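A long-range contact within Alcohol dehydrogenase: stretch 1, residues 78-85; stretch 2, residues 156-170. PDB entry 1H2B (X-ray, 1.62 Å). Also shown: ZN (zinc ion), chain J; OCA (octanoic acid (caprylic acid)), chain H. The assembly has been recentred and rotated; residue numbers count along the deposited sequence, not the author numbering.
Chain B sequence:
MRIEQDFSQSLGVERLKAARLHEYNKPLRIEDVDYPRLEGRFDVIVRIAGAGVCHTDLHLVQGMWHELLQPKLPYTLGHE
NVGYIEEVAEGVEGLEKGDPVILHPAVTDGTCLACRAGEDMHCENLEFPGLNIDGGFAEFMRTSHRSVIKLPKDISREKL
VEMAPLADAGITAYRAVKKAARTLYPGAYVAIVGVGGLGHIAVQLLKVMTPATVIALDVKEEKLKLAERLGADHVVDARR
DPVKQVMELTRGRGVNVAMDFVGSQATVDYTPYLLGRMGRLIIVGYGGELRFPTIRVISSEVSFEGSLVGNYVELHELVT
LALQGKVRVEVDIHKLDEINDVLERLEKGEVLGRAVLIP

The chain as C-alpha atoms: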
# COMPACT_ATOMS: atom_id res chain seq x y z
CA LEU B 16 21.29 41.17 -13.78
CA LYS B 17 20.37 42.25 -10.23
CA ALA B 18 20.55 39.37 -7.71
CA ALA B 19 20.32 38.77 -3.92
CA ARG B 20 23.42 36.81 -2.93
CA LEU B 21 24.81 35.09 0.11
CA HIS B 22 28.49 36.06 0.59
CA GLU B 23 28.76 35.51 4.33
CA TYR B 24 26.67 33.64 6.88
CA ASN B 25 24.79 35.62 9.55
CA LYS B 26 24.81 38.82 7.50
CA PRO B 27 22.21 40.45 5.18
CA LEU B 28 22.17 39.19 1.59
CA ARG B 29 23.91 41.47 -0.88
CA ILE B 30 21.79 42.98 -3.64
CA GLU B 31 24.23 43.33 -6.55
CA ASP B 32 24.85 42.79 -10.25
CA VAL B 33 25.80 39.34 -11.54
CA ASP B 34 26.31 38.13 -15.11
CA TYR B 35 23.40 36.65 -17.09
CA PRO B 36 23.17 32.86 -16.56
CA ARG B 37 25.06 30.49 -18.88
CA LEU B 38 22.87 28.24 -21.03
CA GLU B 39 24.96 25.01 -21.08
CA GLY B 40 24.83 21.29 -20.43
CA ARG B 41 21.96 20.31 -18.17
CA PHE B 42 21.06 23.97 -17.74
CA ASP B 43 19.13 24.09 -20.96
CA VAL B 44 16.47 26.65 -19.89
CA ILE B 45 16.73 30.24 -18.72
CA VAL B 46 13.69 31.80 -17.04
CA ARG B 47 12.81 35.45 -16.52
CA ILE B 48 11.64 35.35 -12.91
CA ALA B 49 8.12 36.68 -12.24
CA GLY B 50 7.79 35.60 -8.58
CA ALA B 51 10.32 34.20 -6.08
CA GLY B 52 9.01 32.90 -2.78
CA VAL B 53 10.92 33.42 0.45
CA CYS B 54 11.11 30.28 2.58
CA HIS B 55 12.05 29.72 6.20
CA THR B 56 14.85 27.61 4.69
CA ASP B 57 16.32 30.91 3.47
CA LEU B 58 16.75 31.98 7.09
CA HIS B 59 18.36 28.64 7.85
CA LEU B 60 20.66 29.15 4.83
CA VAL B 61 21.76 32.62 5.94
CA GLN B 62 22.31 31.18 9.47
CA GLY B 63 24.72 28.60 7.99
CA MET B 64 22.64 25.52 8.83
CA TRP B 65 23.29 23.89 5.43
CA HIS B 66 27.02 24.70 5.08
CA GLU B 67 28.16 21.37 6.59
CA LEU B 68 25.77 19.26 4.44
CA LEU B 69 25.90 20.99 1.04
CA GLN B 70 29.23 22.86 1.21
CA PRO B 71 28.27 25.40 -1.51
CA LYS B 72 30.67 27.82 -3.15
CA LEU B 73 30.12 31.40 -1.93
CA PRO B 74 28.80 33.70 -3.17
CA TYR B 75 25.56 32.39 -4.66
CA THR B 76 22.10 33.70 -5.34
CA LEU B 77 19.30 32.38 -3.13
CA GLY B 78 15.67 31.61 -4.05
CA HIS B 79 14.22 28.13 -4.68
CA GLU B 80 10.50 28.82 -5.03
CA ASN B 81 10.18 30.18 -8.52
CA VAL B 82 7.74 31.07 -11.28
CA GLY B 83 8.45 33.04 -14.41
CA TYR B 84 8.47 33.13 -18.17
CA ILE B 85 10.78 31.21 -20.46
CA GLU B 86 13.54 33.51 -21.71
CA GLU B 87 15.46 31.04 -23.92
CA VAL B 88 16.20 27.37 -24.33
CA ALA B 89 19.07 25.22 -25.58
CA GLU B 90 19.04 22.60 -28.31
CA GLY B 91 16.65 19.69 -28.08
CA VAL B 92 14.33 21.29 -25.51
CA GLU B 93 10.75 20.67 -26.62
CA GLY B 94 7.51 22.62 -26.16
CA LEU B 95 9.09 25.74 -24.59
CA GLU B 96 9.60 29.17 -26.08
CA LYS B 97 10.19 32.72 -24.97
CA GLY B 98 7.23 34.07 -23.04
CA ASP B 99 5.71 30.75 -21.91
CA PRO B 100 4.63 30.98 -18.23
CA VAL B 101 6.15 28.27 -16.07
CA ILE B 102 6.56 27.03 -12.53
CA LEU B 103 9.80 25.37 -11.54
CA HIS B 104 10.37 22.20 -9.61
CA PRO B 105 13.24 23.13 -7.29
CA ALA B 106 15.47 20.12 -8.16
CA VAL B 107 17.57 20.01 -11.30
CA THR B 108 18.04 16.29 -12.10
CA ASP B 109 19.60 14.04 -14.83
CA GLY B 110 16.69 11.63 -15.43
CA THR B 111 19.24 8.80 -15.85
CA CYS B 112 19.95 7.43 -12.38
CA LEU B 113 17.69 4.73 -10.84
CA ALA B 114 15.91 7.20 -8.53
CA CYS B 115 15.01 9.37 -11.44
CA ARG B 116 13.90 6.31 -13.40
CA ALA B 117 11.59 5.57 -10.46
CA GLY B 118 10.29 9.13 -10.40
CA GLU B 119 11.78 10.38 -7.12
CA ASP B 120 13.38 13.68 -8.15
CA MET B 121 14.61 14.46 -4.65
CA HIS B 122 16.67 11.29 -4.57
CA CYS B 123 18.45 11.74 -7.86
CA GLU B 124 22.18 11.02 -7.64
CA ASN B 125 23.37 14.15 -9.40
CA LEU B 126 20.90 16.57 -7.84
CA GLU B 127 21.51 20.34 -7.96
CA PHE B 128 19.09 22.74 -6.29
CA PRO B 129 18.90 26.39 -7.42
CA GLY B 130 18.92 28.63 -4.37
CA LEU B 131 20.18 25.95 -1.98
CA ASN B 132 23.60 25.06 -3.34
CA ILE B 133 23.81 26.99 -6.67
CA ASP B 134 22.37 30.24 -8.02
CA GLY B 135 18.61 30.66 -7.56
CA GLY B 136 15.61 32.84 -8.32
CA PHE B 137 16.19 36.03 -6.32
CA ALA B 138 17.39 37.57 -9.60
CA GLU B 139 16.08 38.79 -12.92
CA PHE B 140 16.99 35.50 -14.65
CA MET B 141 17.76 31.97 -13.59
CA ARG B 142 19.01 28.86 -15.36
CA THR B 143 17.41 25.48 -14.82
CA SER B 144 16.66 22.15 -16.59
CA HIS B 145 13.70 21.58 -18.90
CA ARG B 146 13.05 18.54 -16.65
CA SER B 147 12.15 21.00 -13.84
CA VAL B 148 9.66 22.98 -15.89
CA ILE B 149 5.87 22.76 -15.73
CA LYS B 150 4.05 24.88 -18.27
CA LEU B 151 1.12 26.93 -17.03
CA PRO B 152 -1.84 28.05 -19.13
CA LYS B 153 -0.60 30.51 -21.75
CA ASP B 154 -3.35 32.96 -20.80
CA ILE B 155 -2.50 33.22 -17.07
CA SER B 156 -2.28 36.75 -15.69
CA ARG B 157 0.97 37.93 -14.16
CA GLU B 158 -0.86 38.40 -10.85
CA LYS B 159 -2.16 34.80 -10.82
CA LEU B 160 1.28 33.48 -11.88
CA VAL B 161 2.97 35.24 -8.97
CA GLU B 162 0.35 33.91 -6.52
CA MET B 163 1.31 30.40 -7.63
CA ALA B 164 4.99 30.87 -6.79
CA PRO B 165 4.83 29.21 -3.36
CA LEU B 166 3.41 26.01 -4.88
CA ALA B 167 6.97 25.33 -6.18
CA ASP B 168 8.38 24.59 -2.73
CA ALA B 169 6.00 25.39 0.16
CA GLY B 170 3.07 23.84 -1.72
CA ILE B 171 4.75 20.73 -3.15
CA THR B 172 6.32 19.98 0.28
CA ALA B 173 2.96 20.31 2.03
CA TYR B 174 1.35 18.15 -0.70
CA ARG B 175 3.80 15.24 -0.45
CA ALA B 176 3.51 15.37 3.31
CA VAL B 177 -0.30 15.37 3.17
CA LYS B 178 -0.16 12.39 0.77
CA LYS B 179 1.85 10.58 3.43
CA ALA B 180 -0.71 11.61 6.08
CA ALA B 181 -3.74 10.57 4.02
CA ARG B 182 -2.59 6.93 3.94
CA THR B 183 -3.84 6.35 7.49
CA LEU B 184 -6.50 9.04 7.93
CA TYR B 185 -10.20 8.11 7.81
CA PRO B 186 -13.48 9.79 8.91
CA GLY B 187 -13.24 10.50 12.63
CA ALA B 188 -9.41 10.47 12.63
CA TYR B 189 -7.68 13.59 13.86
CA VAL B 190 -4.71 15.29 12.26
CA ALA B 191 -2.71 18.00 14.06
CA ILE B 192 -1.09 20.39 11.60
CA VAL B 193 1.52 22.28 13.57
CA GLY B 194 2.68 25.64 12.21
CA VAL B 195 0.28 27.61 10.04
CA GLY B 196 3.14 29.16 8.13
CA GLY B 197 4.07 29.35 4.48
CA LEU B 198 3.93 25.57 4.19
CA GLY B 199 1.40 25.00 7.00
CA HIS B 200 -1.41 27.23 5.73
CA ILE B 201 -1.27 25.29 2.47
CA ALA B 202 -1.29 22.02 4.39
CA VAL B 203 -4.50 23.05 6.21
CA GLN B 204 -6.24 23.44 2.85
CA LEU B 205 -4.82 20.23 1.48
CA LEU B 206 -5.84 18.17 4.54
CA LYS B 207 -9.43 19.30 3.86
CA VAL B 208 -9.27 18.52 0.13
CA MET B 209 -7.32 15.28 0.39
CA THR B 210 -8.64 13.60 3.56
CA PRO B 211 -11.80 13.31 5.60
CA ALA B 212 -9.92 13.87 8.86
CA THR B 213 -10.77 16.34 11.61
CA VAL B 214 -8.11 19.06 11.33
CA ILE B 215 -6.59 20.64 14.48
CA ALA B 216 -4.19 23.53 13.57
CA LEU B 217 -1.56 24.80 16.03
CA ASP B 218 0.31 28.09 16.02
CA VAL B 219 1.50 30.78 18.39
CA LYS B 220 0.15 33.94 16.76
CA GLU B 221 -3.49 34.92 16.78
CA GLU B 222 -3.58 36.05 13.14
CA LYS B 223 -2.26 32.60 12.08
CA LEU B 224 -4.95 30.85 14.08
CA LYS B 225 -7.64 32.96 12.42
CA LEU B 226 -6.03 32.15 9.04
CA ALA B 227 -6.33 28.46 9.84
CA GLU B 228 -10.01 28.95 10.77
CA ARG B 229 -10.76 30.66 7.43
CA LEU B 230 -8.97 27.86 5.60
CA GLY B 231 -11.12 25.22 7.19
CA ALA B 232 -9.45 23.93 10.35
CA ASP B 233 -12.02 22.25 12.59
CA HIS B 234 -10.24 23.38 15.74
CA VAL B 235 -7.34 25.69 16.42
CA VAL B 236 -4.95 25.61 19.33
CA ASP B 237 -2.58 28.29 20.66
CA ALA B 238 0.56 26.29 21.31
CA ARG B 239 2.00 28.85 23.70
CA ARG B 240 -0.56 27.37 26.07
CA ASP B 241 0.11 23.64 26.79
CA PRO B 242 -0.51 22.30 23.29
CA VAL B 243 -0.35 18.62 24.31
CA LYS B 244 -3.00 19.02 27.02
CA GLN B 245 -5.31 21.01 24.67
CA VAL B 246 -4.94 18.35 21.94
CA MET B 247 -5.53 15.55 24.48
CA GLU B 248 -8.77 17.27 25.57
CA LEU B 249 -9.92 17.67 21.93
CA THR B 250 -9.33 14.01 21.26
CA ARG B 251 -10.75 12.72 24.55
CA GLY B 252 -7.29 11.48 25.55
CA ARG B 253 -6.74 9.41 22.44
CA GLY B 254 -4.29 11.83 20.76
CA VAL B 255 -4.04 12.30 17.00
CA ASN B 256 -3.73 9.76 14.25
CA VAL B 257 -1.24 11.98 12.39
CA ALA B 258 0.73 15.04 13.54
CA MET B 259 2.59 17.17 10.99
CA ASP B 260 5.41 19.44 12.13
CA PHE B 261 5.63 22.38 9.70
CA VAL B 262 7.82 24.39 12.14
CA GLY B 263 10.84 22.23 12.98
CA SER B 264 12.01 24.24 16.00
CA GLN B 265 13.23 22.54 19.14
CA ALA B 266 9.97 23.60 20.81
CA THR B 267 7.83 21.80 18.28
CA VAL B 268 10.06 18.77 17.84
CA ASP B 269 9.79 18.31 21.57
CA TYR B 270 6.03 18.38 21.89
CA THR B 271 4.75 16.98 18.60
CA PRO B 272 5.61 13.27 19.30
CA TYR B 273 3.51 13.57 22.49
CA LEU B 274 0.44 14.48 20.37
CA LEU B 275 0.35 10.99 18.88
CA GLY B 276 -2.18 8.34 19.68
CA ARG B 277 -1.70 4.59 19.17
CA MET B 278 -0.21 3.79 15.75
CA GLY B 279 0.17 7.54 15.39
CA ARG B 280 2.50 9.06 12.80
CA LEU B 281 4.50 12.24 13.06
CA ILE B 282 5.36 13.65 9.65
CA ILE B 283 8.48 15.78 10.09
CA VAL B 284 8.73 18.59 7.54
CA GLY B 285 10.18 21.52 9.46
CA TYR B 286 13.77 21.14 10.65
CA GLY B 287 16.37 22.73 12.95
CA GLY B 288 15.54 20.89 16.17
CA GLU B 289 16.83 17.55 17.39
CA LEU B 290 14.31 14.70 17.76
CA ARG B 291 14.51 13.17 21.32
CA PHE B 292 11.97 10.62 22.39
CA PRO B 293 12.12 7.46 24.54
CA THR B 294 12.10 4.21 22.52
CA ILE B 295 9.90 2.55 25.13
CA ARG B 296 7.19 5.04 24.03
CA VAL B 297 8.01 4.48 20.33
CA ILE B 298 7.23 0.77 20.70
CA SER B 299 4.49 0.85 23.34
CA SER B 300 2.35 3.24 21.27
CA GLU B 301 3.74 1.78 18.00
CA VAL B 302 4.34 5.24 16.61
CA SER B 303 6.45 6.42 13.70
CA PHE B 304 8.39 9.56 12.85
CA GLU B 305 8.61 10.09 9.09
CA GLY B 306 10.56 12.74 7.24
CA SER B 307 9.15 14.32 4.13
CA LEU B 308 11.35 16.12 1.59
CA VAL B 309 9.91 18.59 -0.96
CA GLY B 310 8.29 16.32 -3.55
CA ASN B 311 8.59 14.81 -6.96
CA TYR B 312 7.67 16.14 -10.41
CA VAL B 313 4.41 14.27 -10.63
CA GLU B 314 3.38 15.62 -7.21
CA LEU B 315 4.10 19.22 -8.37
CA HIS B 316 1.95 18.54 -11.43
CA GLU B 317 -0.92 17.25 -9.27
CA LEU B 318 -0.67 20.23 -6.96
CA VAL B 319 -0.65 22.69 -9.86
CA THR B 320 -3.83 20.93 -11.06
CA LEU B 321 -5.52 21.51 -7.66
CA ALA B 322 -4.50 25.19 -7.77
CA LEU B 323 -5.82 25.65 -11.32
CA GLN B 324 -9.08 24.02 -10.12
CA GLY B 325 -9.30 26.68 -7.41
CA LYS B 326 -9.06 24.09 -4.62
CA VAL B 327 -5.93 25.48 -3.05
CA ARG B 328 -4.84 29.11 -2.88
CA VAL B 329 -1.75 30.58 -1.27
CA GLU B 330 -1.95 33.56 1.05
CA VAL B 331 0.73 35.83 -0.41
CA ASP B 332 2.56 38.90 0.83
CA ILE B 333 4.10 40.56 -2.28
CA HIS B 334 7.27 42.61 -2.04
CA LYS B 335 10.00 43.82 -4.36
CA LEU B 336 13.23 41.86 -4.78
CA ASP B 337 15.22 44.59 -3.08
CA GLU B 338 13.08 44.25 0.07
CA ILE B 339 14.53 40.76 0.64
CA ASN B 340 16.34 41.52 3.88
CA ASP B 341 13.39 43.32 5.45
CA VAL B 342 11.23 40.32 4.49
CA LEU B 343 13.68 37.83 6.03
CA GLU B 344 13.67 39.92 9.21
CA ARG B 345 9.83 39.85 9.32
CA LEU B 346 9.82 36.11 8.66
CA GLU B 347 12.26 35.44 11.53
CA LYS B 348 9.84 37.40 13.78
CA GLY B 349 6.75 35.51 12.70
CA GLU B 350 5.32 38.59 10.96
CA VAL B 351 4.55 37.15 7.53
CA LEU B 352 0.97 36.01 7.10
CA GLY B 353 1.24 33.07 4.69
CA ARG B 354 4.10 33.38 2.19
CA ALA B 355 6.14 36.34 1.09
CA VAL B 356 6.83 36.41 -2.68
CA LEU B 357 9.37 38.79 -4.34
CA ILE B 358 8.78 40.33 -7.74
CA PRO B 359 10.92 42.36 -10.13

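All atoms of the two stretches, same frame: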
# COMPACT_ATOMS: atom_id res chain seq x y z
N GLY B 78 17.06 31.58 -3.54
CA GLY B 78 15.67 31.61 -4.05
C GLY B 78 15.33 30.30 -4.74
O GLY B 78 15.79 30.07 -5.87
N HIS B 79 14.51 29.46 -4.11
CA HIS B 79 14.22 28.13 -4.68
C HIS B 79 12.73 27.87 -4.87
O HIS B 79 12.32 26.70 -5.05
CB HIS B 79 14.83 27.02 -3.79
CG HIS B 79 14.37 27.09 -2.37
ND1 HIS B 79 14.99 27.88 -1.42
CD2 HIS B 79 13.38 26.42 -1.71
CE1 HIS B 79 14.37 27.73 -0.26
NE2 HIS B 79 13.38 26.87 -0.41
N GLU B 80 11.95 28.92 -4.95
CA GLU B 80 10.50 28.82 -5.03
C GLU B 80 10.03 29.75 -6.13
O GLU B 80 9.56 30.87 -5.93
CB GLU B 80 9.89 29.14 -3.64
CG GLU B 80 8.39 28.97 -3.57
CD GLU B 80 7.91 29.11 -2.13
OE1 GLU B 80 7.58 30.24 -1.76
OE2 GLU B 80 7.90 28.10 -1.40
N ASN B 81 10.15 29.25 -7.38
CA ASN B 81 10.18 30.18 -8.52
C ASN B 81 9.14 29.95 -9.59
O ASN B 81 8.91 28.83 -10.00
CB ASN B 81 11.56 30.09 -9.16
CG ASN B 81 12.64 30.45 -8.15
OD1 ASN B 81 12.55 31.53 -7.55
ND2 ASN B 81 13.65 29.61 -8.00
N VAL B 82 8.56 31.05 -10.06
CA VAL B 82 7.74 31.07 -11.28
C VAL B 82 8.26 32.16 -12.21
O VAL B 82 8.92 33.11 -11.75
CB VAL B 82 6.23 31.34 -11.03
CG1 VAL B 82 5.57 30.10 -10.37
CG2 VAL B 82 6.02 32.64 -10.24
N GLY B 83 7.97 32.03 -13.50
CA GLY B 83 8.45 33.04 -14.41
C GLY B 83 8.01 32.72 -15.83
O GLY B 83 7.04 32.01 -16.05
N TYR B 84 8.75 33.31 -16.76
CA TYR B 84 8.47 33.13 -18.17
C TYR B 84 9.73 32.63 -18.83
O TYR B 84 10.85 33.08 -18.51
CB TYR B 84 8.08 34.47 -18.80
CG TYR B 84 6.87 35.11 -18.19
CD1 TYR B 84 6.99 36.04 -17.16
CD2 TYR B 84 5.61 34.74 -18.62
CE1 TYR B 84 5.86 36.64 -16.58
CE2 TYR B 84 4.47 35.31 -18.06
CZ TYR B 84 4.61 36.26 -17.04
OH TYR B 84 3.51 36.84 -16.49
N ILE B 85 9.60 31.68 -19.74
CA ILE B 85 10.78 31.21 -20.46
C ILE B 85 11.44 32.44 -21.08
O ILE B 85 10.74 33.29 -21.66
CB ILE B 85 10.41 30.18 -21.55
CG1 ILE B 85 9.82 28.88 -20.94
CG2 ILE B 85 11.61 29.86 -22.44
CD1 ILE B 85 10.78 28.02 -20.15
N SER B 156 -2.68 35.39 -15.99
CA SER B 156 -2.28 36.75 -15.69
C SER B 156 -1.00 36.75 -14.88
O SER B 156 -0.72 35.76 -14.18
CB SER B 156 -3.37 37.48 -14.90
OG SER B 156 -3.51 37.00 -13.56
N ARG B 157 -0.25 37.83 -14.95
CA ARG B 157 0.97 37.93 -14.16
C ARG B 157 0.65 37.79 -12.67
O ARG B 157 1.36 37.11 -11.93
CB ARG B 157 1.71 39.24 -14.44
CG ARG B 157 3.10 39.35 -13.77
CD ARG B 157 3.59 40.79 -13.69
NE ARG B 157 2.60 41.57 -12.95
CZ ARG B 157 2.53 41.62 -11.62
NH1 ARG B 157 3.42 40.98 -10.86
NH2 ARG B 157 1.55 42.32 -11.06
N GLU B 158 -0.43 38.44 -12.24
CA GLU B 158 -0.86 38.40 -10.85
C GLU B 158 -1.14 36.97 -10.38
O GLU B 158 -0.71 36.58 -9.30
CB GLU B 158 -2.13 39.28 -10.69
CG GLU B 158 -1.85 40.77 -10.83
CD GLU B 158 -1.59 41.24 -12.27
OE1 GLU B 158 -2.05 40.60 -13.27
OE2 GLU B 158 -0.89 42.28 -12.40
N LYS B 159 -1.84 36.18 -11.19
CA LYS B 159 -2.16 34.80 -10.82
C LYS B 159 -0.89 33.96 -10.83
O LYS B 159 -0.74 33.06 -9.98
CB LYS B 159 -3.20 34.18 -11.76
CG LYS B 159 -4.65 34.59 -11.43
CD LYS B 159 -5.58 34.72 -12.67
CE LYS B 159 -5.41 33.63 -13.73
NZ LYS B 159 -5.41 34.20 -15.12
N LEU B 160 -0.01 34.23 -11.80
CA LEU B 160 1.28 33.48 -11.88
C LEU B 160 2.07 33.67 -10.59
O LEU B 160 2.60 32.71 -9.99
CB LEU B 160 2.11 33.93 -13.11
CG LEU B 160 3.50 33.29 -13.26
CD1 LEU B 160 3.34 31.81 -13.52
CD2 LEU B 160 4.20 33.90 -14.43
N VAL B 161 2.18 34.92 -10.15
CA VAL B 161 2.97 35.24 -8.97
C VAL B 161 2.38 34.58 -7.71
O VAL B 161 3.12 34.07 -6.85
CB VAL B 161 3.00 36.79 -8.79
CG1 VAL B 161 3.55 37.20 -7.41
CG2 VAL B 161 3.84 37.41 -9.91
N GLU B 162 1.05 34.56 -7.62
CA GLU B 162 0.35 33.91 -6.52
C GLU B 162 0.59 32.40 -6.46
O GLU B 162 0.44 31.80 -5.42
CB GLU B 162 -1.15 34.23 -6.61
CG GLU B 162 -1.49 35.60 -6.02
CD GLU B 162 -2.99 35.84 -5.90
OE1 GLU B 162 -3.78 34.84 -5.85
OE2 GLU B 162 -3.38 37.03 -5.86
N MET B 163 0.99 31.81 -7.58
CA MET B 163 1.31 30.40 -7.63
C MET B 163 2.75 30.11 -7.21
O MET B 163 3.10 28.93 -7.09
CB MET B 163 1.09 29.87 -9.04
CG MET B 163 -0.43 29.85 -9.40
SD MET B 163 -0.71 29.09 -11.05
CE MET B 163 -0.60 27.31 -10.68
N ALA B 164 3.58 31.13 -7.04
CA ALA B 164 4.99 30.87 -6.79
C ALA B 164 5.22 29.89 -5.63
O ALA B 164 6.03 28.95 -5.76
CB ALA B 164 5.80 32.17 -6.51
N PRO B 165 4.55 30.10 -4.49
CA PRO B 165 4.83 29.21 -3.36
C PRO B 165 4.48 27.76 -3.60
O PRO B 165 5.01 26.95 -2.82
CB PRO B 165 3.98 29.81 -2.23
CG PRO B 165 4.00 31.28 -2.60
CD PRO B 165 3.64 31.20 -4.08
N LEU B 166 3.69 27.43 -4.62
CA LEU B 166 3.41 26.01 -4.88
C LEU B 166 4.71 25.24 -5.22
O LEU B 166 4.79 24.01 -5.01
CB LEU B 166 2.39 25.84 -6.07
CG LEU B 166 1.08 26.58 -5.80
CD1 LEU B 166 0.27 26.40 -7.07
CD2 LEU B 166 0.29 25.95 -4.61
N ALA B 167 5.73 25.96 -5.71
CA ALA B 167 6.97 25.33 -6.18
C ALA B 167 7.84 24.75 -5.07
O ALA B 167 8.67 23.90 -5.32
CB ALA B 167 7.81 26.35 -6.96
N ASP B 168 7.59 25.16 -3.82
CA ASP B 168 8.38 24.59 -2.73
C ASP B 168 7.49 24.41 -1.48
O ASP B 168 7.29 23.30 -1.00
CB ASP B 168 9.54 25.51 -2.41
CG ASP B 168 10.46 24.93 -1.39
OD1 ASP B 168 10.56 25.58 -0.31
OD2 ASP B 168 11.09 23.87 -1.56
N ALA B 169 6.94 25.51 -0.97
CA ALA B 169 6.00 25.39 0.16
C ALA B 169 4.84 24.45 -0.18
O ALA B 169 4.52 23.53 0.61
CB ALA B 169 5.42 26.75 0.56
N GLY B 170 4.23 24.65 -1.36
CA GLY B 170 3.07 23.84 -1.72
C GLY B 170 3.41 22.38 -1.96
O GLY B 170 2.74 21.51 -1.39
ZN ZN J . 12.07 26.08 0.98
C1 OCA H . 13.53 23.55 1.06
C2 OCA H . 14.50 22.60 1.77
C3 OCA H . 15.04 21.54 0.79
C4 OCA H . 16.27 20.79 1.28
C5 OCA H . 16.80 19.91 0.15
C6 OCA H . 17.90 18.97 0.64
C7 OCA H . 18.39 17.98 -0.42
C8 OCA H . 19.47 17.11 0.18
O1 OCA H . 13.13 24.60 1.64
O2 OCA H . 13.11 23.28 -0.09

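Metal, one hydrogen bond and a strip of apolar packing join these stretches, burying 605 Å² between them. The zinc is the polar anchor: His 79 NE2 binds it at 2.1 Å and Asp 168 OD1 at 2.0 Å, while OCA O1, at 1.9 Å, and one atom from elsewhere in the structure complete the set. His 79 NE2 and Asp 168 OD1 lie 3.1 Å apart because they share the metal; they are not hydrogen-bonded to each other. A p rotamer at His 79 and a t rotamer at Asp 168 deliver these atoms.

Glu 80 supplies the hydrogen bond. Its chain, t at chi1 and chi2, runs past Ala 164 and Pro 165 so that OE2 accepts from Ala 169 N at 2.8 Å. A long acid suits this place: its methylenes pack on the backbone, with CG 3.2 Å from Ala 164 O, and its buried carboxylate also finds hydrogen bonds elsewhere in the structure.

Along the strand, packing takes over. Val 82 points toward the helix, its CB 3.8 Å from Leu 160 CD1 and its CG2 3.8 Å from Ala 164 CB; Ala 164 is small here, and the backbones lie close, Val 82 CA to Ala 164 CA being 5.3 Å. Leu 160 also places CD2 over one face of the Tyr 84 ring, 3.5 Å from Tyr 84 CZ, a CH-pi contact.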